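Local atomic coordinates of helicase-like protein (Bacteroides thetaiotaomicron, PDB entry 2FG1), a protein that probably removes ADP-ribose by hydrolysis from ADP-ribosylated thymidine in DNA, as a macro-domain protein, although its function has not been established. Residues I6-D12 with V153-L158; R104-V110 with I141-L146. One frame throughout, in Å; residues are numbered along the deposited sequence.

Contact 1 (I6-D12 with V153-L158)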
# COMPACT_ATOMS: atom_id res chain seq x y z
N ILE A 6 -3.34 0.64 15.53
CA ILE A 6 -2.18 0.39 14.68
C ILE A 6 -1.01 -0.07 15.53
O ILE A 6 -0.75 0.49 16.59
CB ILE A 6 -1.75 1.64 13.87
CG1 ILE A 6 -2.86 2.07 12.92
CG2 ILE A 6 -0.45 1.40 13.08
CD1 ILE A 6 -2.63 3.45 12.31
N LEU A 7 -0.33 -1.11 15.08
CA LEU A 7 0.89 -1.59 15.71
C LEU A 7 2.09 -1.07 14.94
O LEU A 7 2.15 -1.22 13.73
CB LEU A 7 0.90 -3.12 15.70
CG LEU A 7 2.19 -3.79 16.18
CD1 LEU A 7 2.40 -3.55 17.67
CD2 LEU A 7 2.18 -5.27 15.85
N TYR A 8 3.04 -0.45 15.65
CA TYR A 8 4.30 -0.01 15.05
C TYR A 8 5.43 -0.85 15.60
O TYR A 8 5.58 -0.96 16.82
CB TYR A 8 4.59 1.46 15.38
CG TYR A 8 3.59 2.42 14.81
CD1 TYR A 8 3.76 2.96 13.54
CD2 TYR A 8 2.48 2.82 15.56
CE1 TYR A 8 2.85 3.86 13.02
CE2 TYR A 8 1.55 3.73 15.05
CZ TYR A 8 1.76 4.24 13.78
OH TYR A 8 0.86 5.13 13.24
N ILE A 9 6.22 -1.44 14.70
CA ILE A 9 7.36 -2.25 15.10
C ILE A 9 8.54 -1.95 14.19
O ILE A 9 8.38 -1.38 13.12
CB ILE A 9 7.06 -3.78 15.06
CG1 ILE A 9 6.66 -4.23 13.64
CG2 ILE A 9 6.01 -4.19 16.11
CD1 ILE A 9 6.55 -5.75 13.51
N LYS A 10 9.73 -2.37 14.63
CA LYS A 10 10.91 -2.38 13.78
C LYS A 10 10.79 -3.53 12.79
O LYS A 10 10.33 -4.63 13.16
CB LYS A 10 12.17 -2.64 14.61
CG LYS A 10 12.44 -1.64 15.71
CD LYS A 10 13.73 -1.96 16.48
CE LYS A 10 13.75 -3.34 17.17
NZ LYS A 10 12.62 -3.55 18.10
N GLY A 11 11.24 -3.32 11.58
CA GLY A 11 11.34 -4.42 10.65
C GLY A 11 11.06 -4.04 9.23
O GLY A 11 11.05 -2.87 8.86
N ASP A 12 10.75 -5.06 8.44
CA ASP A 12 10.64 -4.96 7.00
C ASP A 12 9.27 -5.53 6.67
O ASP A 12 9.00 -6.69 6.97
CB ASP A 12 11.76 -5.84 6.44
CG ASP A 12 11.76 -5.97 4.93
OD1 ASP A 12 10.84 -5.50 4.23
OD2 ASP A 12 12.74 -6.58 4.45
N VAL A 153 -3.54 -3.81 11.68
CA VAL A 153 -2.57 -3.11 10.83
C VAL A 153 -1.25 -3.03 11.56
O VAL A 153 -1.22 -2.57 12.70
CB VAL A 153 -3.04 -1.67 10.49
CG1 VAL A 153 -1.99 -0.95 9.66
CG2 VAL A 153 -4.38 -1.68 9.76
N THR A 154 -0.19 -3.47 10.89
CA THR A 154 1.18 -3.35 11.39
C THR A 154 1.99 -2.47 10.45
O THR A 154 2.00 -2.71 9.24
CB THR A 154 1.84 -4.74 11.53
OG1 THR A 154 1.01 -5.57 12.36
CG2 THR A 154 3.22 -4.65 12.20
N VAL A 155 2.63 -1.45 11.03
CA VAL A 155 3.50 -0.53 10.30
C VAL A 155 4.93 -0.87 10.71
O VAL A 155 5.23 -0.98 11.90
CB VAL A 155 3.17 0.95 10.61
CG1 VAL A 155 4.16 1.89 9.93
CG2 VAL A 155 1.75 1.30 10.15
N TYR A 156 5.78 -1.02 9.69
CA TYR A 156 7.16 -1.48 9.87
C TYR A 156 8.11 -0.32 9.68
O TYR A 156 8.16 0.27 8.60
CB TYR A 156 7.47 -2.60 8.86
CG TYR A 156 6.65 -3.85 9.09
CD1 TYR A 156 7.22 -4.96 9.69
CD2 TYR A 156 5.30 -3.91 8.74
CE1 TYR A 156 6.47 -6.10 9.93
CE2 TYR A 156 4.54 -5.04 8.99
CZ TYR A 156 5.14 -6.13 9.58
OH TYR A 156 4.40 -7.26 9.84
N ASP A 157 8.85 0.01 10.74
CA ASP A 157 9.82 1.10 10.73
C ASP A 157 11.18 0.54 10.33
O ASP A 157 11.68 -0.42 10.94
CB ASP A 157 9.96 1.73 12.13
CG ASP A 157 8.72 2.52 12.57
OD1 ASP A 157 7.80 2.77 11.77
OD2 ASP A 157 8.69 2.89 13.77
N LEU A 158 11.80 1.17 9.33
CA LEU A 158 13.06 0.73 8.73
C LEU A 158 13.35 1.69 7.59
O LEU A 158 12.48 1.89 6.73
CB LEU A 158 12.95 -0.69 8.16
CG LEU A 158 14.15 -1.37 7.48
CD1 LEU A 158 14.89 -2.26 8.46
CD2 LEU A 158 13.67 -2.18 6.28
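Leu7, Tyr8 and Ile9 pair with Thr154, Val155 and Tyr156 where strand 7-10 runs parallel to strand 153-157 at one margin of the macro-domain sheet. Five backbone hydrogen bonds zip the strands together. Leu7 N gives to Val153 O, Val155 N to Leu7 O (2.8 Å), Ile9 N to Val155 O, Asp157 N to Ile9 O and Gly11 N to Asp157 O.

On the face of Tyr8 and Val155, under helix 135-147, packing is close. CB of Val155 presses on the Tyr8 ring at CD1 (3.6 Å), while Val155 CG2 meets Ile6 CG2 at 3.7 Å. That same Ile6 methyl sits over one face of the ring, near its rim. The phenol OH is anchored by Glu139 and Trp135, which fixes the end of the ring. Packing is equally close on the other face, where Ile9 reaches further across than Leu7: CG1 stands between backbone N and carbonyl carbon (chi1 60°), which swings CD1 inward over Thr154 CG2 and against Tyr156 CE1, 3.6 Å from that ring carbon.

The loose, solvent side belongs to the exposed residues Leu7, Lys10 and Leu158. Leu7 CD2 merely grazes Thr154 OG1 at 3.7 Å, and Leu158 CD2 stays 4.1 Å from Asp12 CB. Lys10 contributes backbone rather than side chain, its CA meeting Asp157 O at 3.5 Å.

Contact 2 (R104-V110 with I141-L146)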
# COMPACT_ATOMS: atom_id res chain seq x y z
N ARG A 104 -7.10 6.92 0.27
CA ARG A 104 -8.31 6.51 0.99
C ARG A 104 -9.18 5.58 0.13
O ARG A 104 -9.64 4.54 0.63
CB ARG A 104 -9.12 7.71 1.45
CG ARG A 104 -10.38 7.26 2.18
CD ARG A 104 -11.26 8.39 2.58
NE ARG A 104 -10.66 9.28 3.58
CZ ARG A 104 -10.70 9.06 4.89
NH1 ARG A 104 -11.23 7.93 5.38
NH2 ARG A 104 -10.16 9.95 5.72
N GLN A 105 -9.37 5.92 -1.14
CA GLN A 105 -10.14 5.06 -2.04
C GLN A 105 -9.49 3.69 -2.17
O GLN A 105 -10.18 2.66 -2.12
CB GLN A 105 -10.33 5.72 -3.41
CG GLN A 105 -11.17 4.89 -4.38
CD GLN A 105 -11.52 5.60 -5.66
OE1 GLN A 105 -10.77 6.46 -6.15
NE2 GLN A 105 -12.68 5.26 -6.22
N CYS A 106 -8.17 3.66 -2.29
CA CYS A 106 -7.45 2.39 -2.33
C CYS A 106 -7.71 1.58 -1.06
O CYS A 106 -7.97 0.38 -1.13
CB CYS A 106 -5.95 2.63 -2.44
SG CYS A 106 -5.36 3.39 -3.97
N LEU A 107 -7.65 2.24 0.09
CA LEU A 107 -7.83 1.56 1.36
C LEU A 107 -9.26 1.05 1.55
O LEU A 107 -9.44 0.03 2.21
CB LEU A 107 -7.37 2.43 2.54
CG LEU A 107 -5.84 2.61 2.61
CD1 LEU A 107 -5.47 3.70 3.64
CD2 LEU A 107 -5.13 1.31 2.94
N LYS A 108 -10.24 1.73 0.95
CA LYS A 108 -11.61 1.20 0.96
C LYS A 108 -11.65 -0.17 0.26
O LYS A 108 -12.34 -1.10 0.72
CB LYS A 108 -12.58 2.16 0.27
CG LYS A 108 -13.05 3.34 1.13
CD LYS A 108 -14.17 4.12 0.42
CE LYS A 108 -14.84 5.14 1.32
NZ LYS A 108 -13.91 6.12 1.91
N GLU A 109 -10.93 -0.29 -0.85
CA GLU A 109 -10.90 -1.57 -1.57
C GLU A 109 -10.10 -2.63 -0.79
O GLU A 109 -10.51 -3.80 -0.73
CB GLU A 109 -10.38 -1.40 -3.00
CG GLU A 109 -10.55 -2.66 -3.86
CD GLU A 109 -10.16 -2.48 -5.30
OE1 GLU A 109 -10.05 -1.33 -5.77
OE2 GLU A 109 -9.97 -3.50 -6.00
N VAL A 110 -9.00 -2.21 -0.17
CA VAL A 110 -8.25 -3.11 0.70
C VAL A 110 -9.11 -3.59 1.87
O VAL A 110 -9.03 -4.76 2.26
CB VAL A 110 -6.95 -2.44 1.20
CG1 VAL A 110 -6.27 -3.29 2.27
CG2 VAL A 110 -6.00 -2.20 0.01
N ILE A 141 -6.28 8.31 8.15
CA ILE A 141 -6.98 7.60 7.09
C ILE A 141 -6.94 6.08 7.32
O ILE A 141 -7.96 5.39 7.17
CB ILE A 141 -6.39 7.94 5.70
CG1 ILE A 141 -6.53 9.45 5.43
CG2 ILE A 141 -7.09 7.13 4.60
CD1 ILE A 141 -5.73 9.93 4.20
N ILE A 142 -5.77 5.56 7.70
CA ILE A 142 -5.60 4.15 7.99
C ILE A 142 -6.47 3.71 9.17
O ILE A 142 -7.11 2.64 9.12
CB ILE A 142 -4.11 3.85 8.25
CG1 ILE A 142 -3.29 4.04 6.96
CG2 ILE A 142 -3.93 2.43 8.80
CD1 ILE A 142 -1.80 4.25 7.18
N LYS A 143 -6.51 4.52 10.23
CA LYS A 143 -7.36 4.22 11.38
C LYS A 143 -8.81 4.08 10.91
O LYS A 143 -9.49 3.11 11.25
CB LYS A 143 -7.26 5.32 12.43
CG LYS A 143 -6.00 5.30 13.27
CD LYS A 143 -5.98 6.52 14.19
CE LYS A 143 -4.70 6.59 14.99
NZ LYS A 143 -4.72 7.71 15.97
N GLU A 144 -9.28 5.06 10.15
CA GLU A 144 -10.67 5.09 9.74
C GLU A 144 -11.03 3.93 8.82
O GLU A 144 -12.08 3.30 8.99
CB GLU A 144 -10.98 6.41 9.06
CG GLU A 144 -10.90 7.58 10.00
CD GLU A 144 -10.97 8.90 9.28
OE1 GLU A 144 -11.25 8.93 8.07
OE2 GLU A 144 -10.74 9.93 9.95
N GLU A 145 -10.18 3.65 7.84
CA GLU A 145 -10.54 2.68 6.80
C GLU A 145 -10.27 1.24 7.18
O GLU A 145 -10.88 0.35 6.59
CB GLU A 145 -9.86 3.02 5.47
CG GLU A 145 -10.31 4.33 4.84
CD GLU A 145 -11.80 4.38 4.48
OE1 GLU A 145 -12.48 3.32 4.51
OE2 GLU A 145 -12.30 5.47 4.18
N LEU A 146 -9.36 0.99 8.13
CA LEU A 146 -8.98 -0.39 8.48
C LEU A 146 -9.21 -0.71 9.95
O LEU A 146 -9.96 -1.63 10.29
CB LEU A 146 -7.53 -0.69 8.07
CG LEU A 146 -7.23 -0.57 6.57
CD1 LEU A 146 -5.74 -0.71 6.32
CD2 LEU A 146 -8.03 -1.58 5.73
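A four-residue salt-bridge network joins helices 100-117 and 135-147, with Arg104 and Lys108 facing Glu144 and Glu145. Arg104 grips Glu144 end-on: NH1 and NH2 both donate to the single oxygen OE1, NH2 at 2.8 Å, with guanidinium and carboxylate planes 25° apart. NH1 also reaches Glu145 OE2 (2.9 Å), meeting it on the anti side, and here the planes stand 70° apart. Lys108 NZ takes the same OE2 from the opposite face of that carboxylate, also at 2.9 Å. Glu145 is buried, and with Lys149 on OE1 its negative charge is probably well compensated. The arginine chain runs out with CG anti to N (chi1 179°) and bends at chi3, which carries the guanidinium across Ile141, whose CG2 lies 4.1 Å above its centre. With an alanine here instead of Arg104, Glu144 OE1 would probably lose both arginine donors, Glu145 OE2 would keep only Lys108 of its two donors in this network, and the guanidinium cover over Ile141 CG2 would go.

The two helices belong to the alpha/beta/alpha sandwich of the macro fold, and the axes of segments 104-110 and 141-146 approach to 9.3 Å. Beneath the charges Leu107 is a knob in a hole formed by Ile141, Ile142, Glu145 and Leu146. Its CD1 meets Ile141 CG2 at 3.9 Å, its CD2 turns to Leu146 CD1, and Val110 CG1 lies near Leu146 CD2 (4.2 Å), further along both helices.

How the contacts relate
Helix 135-147 is what ties the two contacts together: it supplies residues 141-146 to contact 2 and leads along the chain into strand 153-157 of contact 1. Their centres are about 17 Å apart, yet side chains meet directly. Val153 CG2 packs on Leu146 CB at 3.7 Å, and Ile6 CD1 reaches Ile142 CG2 at 3.9 Å. Ile142 and Leu146 thus serve both contacts, meeting Ile6 and Val153 while also lining the hole for Leu107. Contact 1 pairs the first and last strands of the chain, and contact 2 forms within the long stretch between them.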